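Local structure of ferritin light chain (Trichoplusia ni, 1Z6O) at the interface of chains A and B. The protein stores iron as the light chain of a secreted 24-subunit ferritin, facilitating nucleation of the ferrihydrite core inside a shell shared with heavy chains. Coordinates in Å, arbitrary orientation; residue numbers count along the deposited sequence, not the author numbering. Chains: chain A, Ferritin light chain; chain B, Ferritin heavy chain.

The interface of chains A and B. Residues chain A 57, 61, 116-119; chain B 86, 88-89, 91.
B:Ser89 and B:Val88 present their backbone N-H groups to the carboxylate of A:Glu119, where the start of the heavy-chain 3-10 helix 89-91 docks against a light-chain loop just ahead of helix 122-148. This is one of the contacts joining heavy and light chains in the ferritin shell. A:Glu119 OE2 accepts from both amides. B:Val88 N lies 2.7 Å from A:Glu119 OE2, nearly along the C-O axis, in a bent bond. B:Ser89 N, 2.9 Å from A:Glu119 OE2, comes from above the carboxylate plane in a nearly straight one. The B:Ser89 hydroxyl, OG, donates to the other carboxylate oxygen, OE1, on its syn side but tilted out of the plane, at 2.6 Å, and accepts from A:Ala118 N. With both oxygens engaged, the carboxylate caps the start of the 3-10 helix, and its rotation is probably restrained; the amides would be expected to stabilise its negative charge. A:Glu119 gets there by a bend at chi2 (86°), while its CA sits over the centre of the A:Tyr61 ring, 3.6 Å above the plane. An alanine in place of A:Glu119 would probably leave the two amides without their acceptor and the B:Ser89 hydroxyl without a mate for its proton. Beside this polar grip, B:Val88 packs against helix 37-61. Its CG1, anti to the backbone N (chi1 177°), rests against both the methyl of A:Ala118 and CB of A:Leu57, with the A:Leu57 carbonyl oxygen nearest. The A:Leu57 side chain runs past it in the opposite direction, both its methyls near the B:Val88 carbonyl. B:Val88 CG2 flanks the A:Tyr61 ring, the side chains crossing at about a right angle, with CD1 4.0 Å from CG2.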
loop_
_atom_site.group_PDB
_atom_site.type_symbol
_atom_site.label_atom_id
_atom_site.label_comp_id
_atom_site.label_asym_id
_atom_site.label_seq_id
_atom_site.Cartn_x
_atom_site.Cartn_y
_atom_site.Cartn_z
ATOM N N LEU A 57 -22.493 -19.745 41.740
ATOM C CA LEU A 57 -23.111 -19.119 42.912
ATOM C C LEU A 57 -22.077 -18.313 43.703
ATOM O O LEU A 57 -22.404 -17.265 44.252
ATOM C CB LEU A 57 -23.778 -20.174 43.808
ATOM C CG LEU A 57 -24.985 -20.877 43.151
ATOM C CD1 LEU A 57 -25.502 -21.974 44.079
ATOM C CD2 LEU A 57 -26.092 -19.866 42.851
ATOM N N TYR A 61 -22.295 -14.389 44.580
ATOM C CA TYR A 61 -22.146 -13.857 45.930
ATOM C C TYR A 61 -21.113 -12.727 45.999
ATOM O O TYR A 61 -21.351 -11.704 46.641
ATOM C CB TYR A 61 -21.746 -14.960 46.910
ATOM C CG TYR A 61 -21.626 -14.459 48.331
ATOM C CD1 TYR A 61 -22.762 -14.110 49.063
ATOM C CD2 TYR A 61 -20.375 -14.302 48.936
ATOM C CE1 TYR A 61 -22.661 -13.617 50.365
ATOM C CE2 TYR A 61 -20.262 -13.808 50.243
ATOM C CZ TYR A 61 -21.411 -13.471 50.944
ATOM O OH TYR A 61 -21.316 -12.991 52.223
ATOM N N TYR A 116 -21.541 -27.422 49.520
ATOM C CA TYR A 116 -20.803 -26.248 49.074
ATOM C C TYR A 116 -21.641 -25.025 49.434
ATOM O O TYR A 116 -22.782 -24.916 49.004
ATOM C CB TYR A 116 -20.607 -26.303 47.552
ATOM C CG TYR A 116 -19.763 -25.178 46.982
ATOM C CD1 TYR A 116 -18.433 -25.398 46.622
ATOM C CD2 TYR A 116 -20.304 -23.901 46.780
ATOM C CE1 TYR A 116 -17.649 -24.378 46.061
ATOM C CE2 TYR A 116 -19.530 -22.865 46.222
ATOM C CZ TYR A 116 -18.205 -23.117 45.863
ATOM O OH TYR A 116 -17.441 -22.127 45.279
ATOM N N THR A 117 -21.099 -24.114 50.233
ATOM C CA THR A 117 -21.848 -22.906 50.582
ATOM C C THR A 117 -21.175 -21.741 49.870
ATOM O O THR A 117 -19.952 -21.611 49.898
ATOM C CB THR A 117 -21.853 -22.635 52.100
ATOM O OG1 THR A 117 -20.560 -22.199 52.517
ATOM C CG2 THR A 117 -22.217 -23.894 52.863
ATOM N N ALA A 118 -21.972 -20.895 49.231
ATOM C CA ALA A 118 -21.440 -19.761 48.482
ATOM C C ALA A 118 -21.156 -18.522 49.326
ATOM O O ALA A 118 -20.313 -17.704 48.953
ATOM C CB ALA A 118 -22.399 -19.405 47.342
ATOM N N GLU A 119 -21.849 -18.374 50.456
ATOM C CA GLU A 119 -21.642 -17.198 51.312
ATOM C C GLU A 119 -20.419 -17.404 52.204
ATOM O O GLU A 119 -20.516 -18.026 53.257
ATOM C CB GLU A 119 -22.881 -16.940 52.189
ATOM C CG GLU A 119 -24.195 -16.836 51.413
ATOM C CD GLU A 119 -24.871 -18.186 51.164
ATOM O OE1 GLU A 119 -24.264 -19.242 51.449
ATOM O OE2 GLU A 119 -26.020 -18.193 50.671
ATOM N N ASN B 86 -27.412 -12.669 50.883
ATOM C CA ASN B 86 -27.509 -13.951 51.593
ATOM C C ASN B 86 -28.501 -14.825 50.804
ATOM O O ASN B 86 -29.056 -14.368 49.803
ATOM C CB ASN B 86 -27.966 -13.775 53.046
ATOM C CG ASN B 86 -29.229 -12.971 53.165
ATOM O OD1 ASN B 86 -29.191 -11.743 53.296
ATOM N ND2 ASN B 86 -30.368 -13.651 53.110
ATOM N N VAL B 88 -27.893 -17.346 48.891
ATOM C CA VAL B 88 -27.387 -17.620 47.561
ATOM C C VAL B 88 -27.241 -19.131 47.354
ATOM O O VAL B 88 -27.598 -19.654 46.300
ATOM C CB VAL B 88 -26.016 -16.926 47.340
ATOM C CG1 VAL B 88 -25.466 -17.290 45.970
ATOM C CG2 VAL B 88 -26.177 -15.395 47.453
ATOM N N SER B 89 -26.740 -19.830 48.368
ATOM C CA SER B 89 -26.522 -21.278 48.261
ATOM C C SER B 89 -27.788 -22.051 47.907
ATOM O O SER B 89 -27.739 -23.020 47.163
ATOM C CB SER B 89 -25.953 -21.829 49.574
ATOM O OG SER B 89 -24.684 -21.267 49.857
ATOM N N LEU B 91 -30.233 -21.022 46.070
ATOM C CA LEU B 91 -30.835 -20.609 44.799
ATOM C C LEU B 91 -30.995 -21.722 43.780
ATOM O O LEU B 91 -31.963 -21.743 43.027
ATOM C CB LEU B 91 -29.989 -19.531 44.121
ATOM C CG LEU B 91 -30.360 -18.066 44.106
ATOM C CD1 LEU B 91 -29.361 -17.366 43.162
ATOM C CD2 LEU B 91 -31.814 -17.869 43.643
#